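The same site in two structures of NAD-dependent epimerase/dehydratase from Veillonella parvula, which probably acts as an NADP-binding oxidoreductase of the short-chain dehydrogenase/reductase family: PDB 4HNG (chain A, 1.50 Å), residues 102-107 and 150-155, and PDB 4HNH (chain B, 1.58 Å), residues 102-107 and 150-155. One frame, after least-squares fit of the local backbone (RMSD 0.08 Å); residues are numbered along the deposited sequences.

Structure 1 (4HNG); sequences RVIGVS and TILRLT.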
# COMPACT_ATOMS: atom_id res chain seq x y z
N ARG A 102 9.83 -7.71 6.01
CA ARG A 102 8.67 -6.89 6.37
C ARG A 102 8.10 -6.14 5.19
O ARG A 102 8.80 -5.36 4.55
CB ARG A 102 9.06 -5.92 7.50
CG ARG A 102 7.89 -5.11 8.03
CD ARG A 102 7.03 -5.93 9.01
NE ARG A 102 5.92 -5.13 9.54
CZ ARG A 102 4.67 -5.18 9.09
NH1 ARG A 102 4.32 -6.00 8.11
NH2 ARG A 102 3.74 -4.38 9.62
N VAL A 103 6.81 -6.34 4.92
CA VAL A 103 6.14 -5.75 3.76
C VAL A 103 4.76 -5.23 4.12
O VAL A 103 3.99 -5.94 4.77
CB VAL A 103 5.94 -6.79 2.63
CG1 VAL A 103 5.03 -6.24 1.54
CG2 VAL A 103 7.27 -7.23 2.06
N ILE A 104 4.46 -4.00 3.72
CA ILE A 104 3.09 -3.46 3.83
C ILE A 104 2.63 -3.21 2.40
O ILE A 104 3.32 -2.53 1.65
CB ILE A 104 3.05 -2.16 4.67
CG1 ILE A 104 3.56 -2.44 6.08
CG2 ILE A 104 1.63 -1.57 4.69
CD1 ILE A 104 3.77 -1.19 6.92
N GLY A 105 1.49 -3.77 2.01
CA GLY A 105 0.99 -3.63 0.66
C GLY A 105 -0.44 -3.11 0.62
O GLY A 105 -1.23 -3.39 1.53
N VAL A 106 -0.77 -2.38 -0.44
CA VAL A 106 -2.11 -1.82 -0.60
C VAL A 106 -2.93 -2.58 -1.62
O VAL A 106 -2.54 -2.73 -2.79
CB VAL A 106 -2.03 -0.35 -0.99
CG1 VAL A 106 -3.34 0.12 -1.60
CG2 VAL A 106 -1.65 0.49 0.23
N SER A 107 -4.09 -3.07 -1.18
CA SER A 107 -4.99 -3.84 -2.02
C SER A 107 -6.36 -3.20 -1.98
O SER A 107 -6.54 -2.12 -1.42
CB SER A 107 -5.01 -5.29 -1.52
OG SER A 107 -5.85 -6.12 -2.31
N THR A 150 1.67 -7.13 5.84
CA THR A 150 0.38 -6.56 6.22
C THR A 150 -0.26 -6.06 4.93
O THR A 150 0.31 -5.21 4.24
CB THR A 150 0.55 -5.37 7.16
OG1 THR A 150 1.47 -5.70 8.20
CG2 THR A 150 -0.80 -4.98 7.78
N ILE A 151 -1.43 -6.60 4.59
CA ILE A 151 -2.19 -6.12 3.45
C ILE A 151 -3.25 -5.16 3.96
O ILE A 151 -3.97 -5.48 4.90
CB ILE A 151 -2.83 -7.29 2.67
CG1 ILE A 151 -1.72 -8.15 2.06
CG2 ILE A 151 -3.75 -6.75 1.59
CD1 ILE A 151 -2.20 -9.48 1.50
N LEU A 152 -3.29 -3.98 3.38
CA LEU A 152 -4.32 -3.00 3.70
C LEU A 152 -5.36 -3.00 2.59
O LEU A 152 -5.07 -2.66 1.44
CB LEU A 152 -3.70 -1.61 3.85
CG LEU A 152 -2.59 -1.52 4.89
CD1 LEU A 152 -2.01 -0.09 4.85
CD2 LEU A 152 -3.07 -1.91 6.27
N ARG A 153 -6.58 -3.41 2.94
CA ARG A 153 -7.68 -3.47 1.99
C ARG A 153 -8.41 -2.14 2.01
O ARG A 153 -9.21 -1.88 2.92
CB ARG A 153 -8.63 -4.60 2.34
CG ARG A 153 -8.01 -5.98 2.15
CD ARG A 153 -8.96 -7.07 2.62
NE ARG A 153 -8.97 -7.20 4.07
CZ ARG A 153 -10.00 -6.95 4.87
NH1 ARG A 153 -11.16 -6.51 4.37
NH2 ARG A 153 -9.88 -7.14 6.18
N LEU A 154 -8.11 -1.29 1.04
CA LEU A 154 -8.67 0.05 1.01
C LEU A 154 -10.02 0.07 0.32
O LEU A 154 -10.18 -0.50 -0.77
CB LEU A 154 -7.73 1.02 0.31
CG LEU A 154 -6.28 0.94 0.78
CD1 LEU A 154 -5.50 2.04 0.09
CD2 LEU A 154 -6.20 1.12 2.30
N THR A 155 -10.98 0.76 0.93
CA THR A 155 -12.21 1.09 0.24
C THR A 155 -11.98 2.30 -0.69
O THR A 155 -10.84 2.69 -0.94
CB THR A 155 -13.35 1.28 1.26
OG1 THR A 155 -14.59 1.45 0.58
CG2 THR A 155 -13.09 2.47 2.19
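The hydroxyl oxygen of Thr150 is gripped end-on by Arg102, whose NH1 and NH2 lie 2.9 Å and 3.0 Å from OG1, with the oxygen in the guanidinium plane. A bend at chi2 (80°) brings the arginine's tip round to the threonine. OG1 is also bonded to the Phe201 carbonyl, and NH1 to that of Asn148, so this end of the contact is cross-tied. The two segments are neighbouring parallel strands of the Rossmann-type sheet, joined through helices 117-124 and 129-144; strand 76-79 flanks 102-107, and strand 204-209 flanks 150-155. A series of backbone hydrogen bonds, from Thr150 N to Val103 O at one end to Leu154 N to Ser107 O at the other, joins the strands. On the face of Ile104 and Leu152, the isoleucine CG2 touches the leucine CD1 at 3.9 Å; on the other, Ser107 CB meets Ile151 CG2 at 3.7 Å. Val106 has CG1 anti to its backbone N (chi1 161°), 3.3 Å from Leu154 CD1, short enough that this fit is doubtful.

What differs
The sharpest difference is the rotation of the valine side chain, with chi1 161° in Val106(A) and -75° in Val106(B). The models share one methyl position: CG2 of Val106(A) and CG1 of Val106(B) occupy it. The other methyl differs. The place of CG1 of Val106(A) is left in structure 2, where CG2 of Val106(B) sits instead between the backbone N and the carbonyl carbon. Both rotations keep the valine on its leucine neighbour, with Val106(A) CG1 3.3 Å from Leu154(A) CD1 and Val106(B) CG1 3.8 Å from Leu154(B) CD1. Leu154(A) and Leu152(A) keep their places, as do Arg102(A) and Thr150(A) with the bond between them, and the comparable CA atoms coincide within the error. Ser107(B), whose OG also donates to a formate, keeps the place of Ser107(A). NADP is present in structure 2 alone; in structure 1 a chloride ion is bound at this place, wholly or in part. The cofactor touches Val106(B), Ser107(B), Leu154(B) and Thr155(B), and CG2 of Val106(B) packs on its nicotinamide-side ribose.

Structure 2 (4HNH); sequences RVIGVS and TILRLT. With NAP (NADP nicotinamide-adenine-dinucleotide phosphate), chain C; FMT (formic acid), chain D.
The hydroxyl oxygen of Thr150 is gripped end-on by Arg102, whose NH1 and NH2 lie 2.8 Å and 2.9 Å from OG1, with the oxygen in the guanidinium plane. The arginine chain turns at chi2 (75°) to reach the threonine. OG1 is also bonded to the Phe201 carbonyl, and NH1 to that of Asn148, tying this end together. A series of backbone hydrogen bonds, from Thr150 N to Val103 O at one end to Leu154 N to Ser107 O at the other, joins the strands. On the face of Ile104 and Leu152, the isoleucine CG2 touches the leucine CD1 at 3.9 Å; on the other, Ser107 CB meets Ile151 CG2 at 3.8 Å, and Ser107 OG, also hydrogen-bonded to Glu135, donates to formate O1 at 2.7 Å. Val106 has CG1 anti to its carbonyl carbon (chi1 -75°), where it meets Leu154 CD1 at 3.8 Å. Its CG2 packs on ribose atom C5D of NADP at 3.7 Å. The C-terminal ends of the two segments border the cofactor: Leu154 O comes within 3.2 Å of nicotinamide C5N, and Thr155 O and Ser107 O approach the same ring.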
# COMPACT_ATOMS: atom_id res chain seq x y z
N ARG B 102 9.78 -7.77 5.99
CA ARG B 102 8.64 -6.94 6.39
C ARG B 102 8.09 -6.12 5.22
O ARG B 102 8.80 -5.31 4.63
CB ARG B 102 9.03 -6.01 7.55
CG ARG B 102 7.86 -5.23 8.13
CD ARG B 102 6.94 -6.11 8.99
NE ARG B 102 5.85 -5.29 9.53
CZ ARG B 102 4.60 -5.30 9.08
NH1 ARG B 102 4.25 -6.11 8.08
NH2 ARG B 102 3.69 -4.50 9.64
N VAL B 103 6.82 -6.34 4.91
CA VAL B 103 6.18 -5.67 3.78
C VAL B 103 4.78 -5.17 4.13
O VAL B 103 4.03 -5.89 4.79
CB VAL B 103 6.04 -6.64 2.59
CG1 VAL B 103 5.06 -6.09 1.55
CG2 VAL B 103 7.41 -6.90 1.99
N ILE B 104 4.46 -3.95 3.70
CA ILE B 104 3.09 -3.44 3.83
C ILE B 104 2.61 -3.19 2.40
O ILE B 104 3.29 -2.52 1.63
CB ILE B 104 3.05 -2.13 4.64
CG1 ILE B 104 3.51 -2.38 6.08
CG2 ILE B 104 1.63 -1.56 4.61
CD1 ILE B 104 3.73 -1.11 6.89
N GLY B 105 1.46 -3.75 2.03
CA GLY B 105 0.98 -3.59 0.66
C GLY B 105 -0.45 -3.07 0.63
O GLY B 105 -1.20 -3.33 1.56
N VAL B 106 -0.82 -2.34 -0.43
CA VAL B 106 -2.20 -1.83 -0.53
C VAL B 106 -3.00 -2.56 -1.61
O VAL B 106 -2.54 -2.70 -2.75
CB VAL B 106 -2.24 -0.30 -0.74
CG1 VAL B 106 -1.91 0.41 0.57
CG2 VAL B 106 -1.29 0.13 -1.83
N SER B 107 -4.18 -3.02 -1.23
CA SER B 107 -5.06 -3.82 -2.08
C SER B 107 -6.45 -3.20 -2.01
O SER B 107 -6.66 -2.21 -1.30
CB SER B 107 -5.07 -5.27 -1.58
OG SER B 107 -5.91 -6.12 -2.38
N THR B 150 1.69 -7.11 5.80
CA THR B 150 0.39 -6.60 6.17
C THR B 150 -0.26 -6.13 4.88
O THR B 150 0.30 -5.31 4.15
CB THR B 150 0.48 -5.40 7.10
OG1 THR B 150 1.44 -5.65 8.14
CG2 THR B 150 -0.89 -5.10 7.72
N ILE B 151 -1.46 -6.64 4.59
CA ILE B 151 -2.22 -6.19 3.44
C ILE B 151 -3.23 -5.19 3.98
O ILE B 151 -3.88 -5.46 4.99
CB ILE B 151 -2.96 -7.35 2.76
CG1 ILE B 151 -1.95 -8.30 2.07
CG2 ILE B 151 -3.96 -6.84 1.73
CD1 ILE B 151 -2.55 -9.61 1.58
N LEU B 152 -3.28 -4.02 3.37
CA LEU B 152 -4.29 -3.02 3.72
C LEU B 152 -5.35 -3.04 2.63
O LEU B 152 -5.08 -2.72 1.48
CB LEU B 152 -3.65 -1.63 3.83
CG LEU B 152 -2.58 -1.52 4.91
CD1 LEU B 152 -2.02 -0.10 4.98
CD2 LEU B 152 -3.13 -1.93 6.26
N ARG B 153 -6.56 -3.48 2.99
CA ARG B 153 -7.66 -3.50 2.04
C ARG B 153 -8.35 -2.13 2.04
O ARG B 153 -9.06 -1.79 2.99
CB ARG B 153 -8.66 -4.58 2.42
CG ARG B 153 -8.10 -5.98 2.22
CD ARG B 153 -9.08 -7.05 2.69
NE ARG B 153 -9.11 -7.22 4.14
CZ ARG B 153 -10.16 -7.01 4.92
NH1 ARG B 153 -11.31 -6.59 4.40
NH2 ARG B 153 -10.07 -7.22 6.24
N LEU B 154 -8.12 -1.35 0.99
CA LEU B 154 -8.63 0.01 0.95
C LEU B 154 -9.98 0.08 0.27
O LEU B 154 -10.21 -0.51 -0.80
CB LEU B 154 -7.66 0.94 0.24
CG LEU B 154 -6.20 0.90 0.72
CD1 LEU B 154 -5.36 1.90 -0.06
CD2 LEU B 154 -6.09 1.10 2.24
N THR B 155 -10.88 0.84 0.88
CA THR B 155 -12.15 1.14 0.23
C THR B 155 -11.94 2.30 -0.74
O THR B 155 -10.80 2.70 -1.00
CB THR B 155 -13.26 1.36 1.26
OG1 THR B 155 -14.51 1.54 0.58
CG2 THR B 155 -12.97 2.57 2.15
PA NAP C . -1.94 4.89 -7.81
O1A NAP C . -1.94 6.38 -7.88
O2A NAP C . -2.36 4.42 -9.18
O5B NAP C . -0.50 4.35 -7.49
C5B NAP C . -0.11 3.08 -7.91
C4B NAP C . 1.29 3.15 -8.39
O4B NAP C . 1.80 1.82 -8.59
C3B NAP C . 1.39 3.90 -9.69
O3B NAP C . 2.15 5.04 -9.54
C2B NAP C . 2.01 2.90 -10.61
O2B NAP C . 3.01 3.45 -11.45
C1B NAP C . 2.65 1.93 -9.67
N9A NAP C . 2.82 0.68 -10.35
C8A NAP C . 1.84 -0.30 -10.59
N7A NAP C . 2.39 -1.29 -11.30
C5A NAP C . 3.74 -0.99 -11.55
C6A NAP C . 4.81 -1.65 -12.24
N6A NAP C . 4.61 -2.88 -12.85
N1A NAP C . 6.01 -1.04 -12.30
C2A NAP C . 6.22 0.13 -11.71
N3A NAP C . 5.25 0.80 -11.05
C4A NAP C . 4.03 0.27 -10.96
O3 NAP C . -2.97 4.32 -6.76
PN NAP C . -3.24 4.88 -5.28
O1N NAP C . -4.28 5.95 -5.24
O2N NAP C . -2.07 5.50 -4.60
O5D NAP C . -3.80 3.62 -4.49
C5D NAP C . -2.91 2.55 -4.18
C4D NAP C . -3.41 1.22 -4.78
O4D NAP C . -4.65 0.83 -4.27
C3D NAP C . -3.53 1.19 -6.29
O3D NAP C . -3.17 -0.06 -6.71
C2D NAP C . -4.98 1.45 -6.50
O2D NAP C . -5.40 0.98 -7.72
C1D NAP C . -5.53 0.67 -5.37
N1N NAP C . -6.88 1.09 -4.90
C2N NAP C . -7.55 2.13 -5.52
C3N NAP C . -8.80 2.53 -5.06
C7N NAP C . -9.52 3.63 -5.71
O7N NAP C . -10.52 4.09 -5.22
N7N NAP C . -9.01 4.19 -6.95
C4N NAP C . -9.37 1.86 -3.92
C5N NAP C . -8.61 0.77 -3.31
C6N NAP C . -7.40 0.43 -3.81
P2B NAP C . 2.74 4.27 -12.78
O1X NAP C . 1.80 3.64 -13.79
O2X NAP C . 2.11 5.61 -12.43
O3X NAP C . 4.05 4.53 -13.52
C FMT D . -7.78 -8.16 -0.81
O1 FMT D . -6.62 -8.39 -1.16
O2 FMT D . -8.39 -7.13 -1.10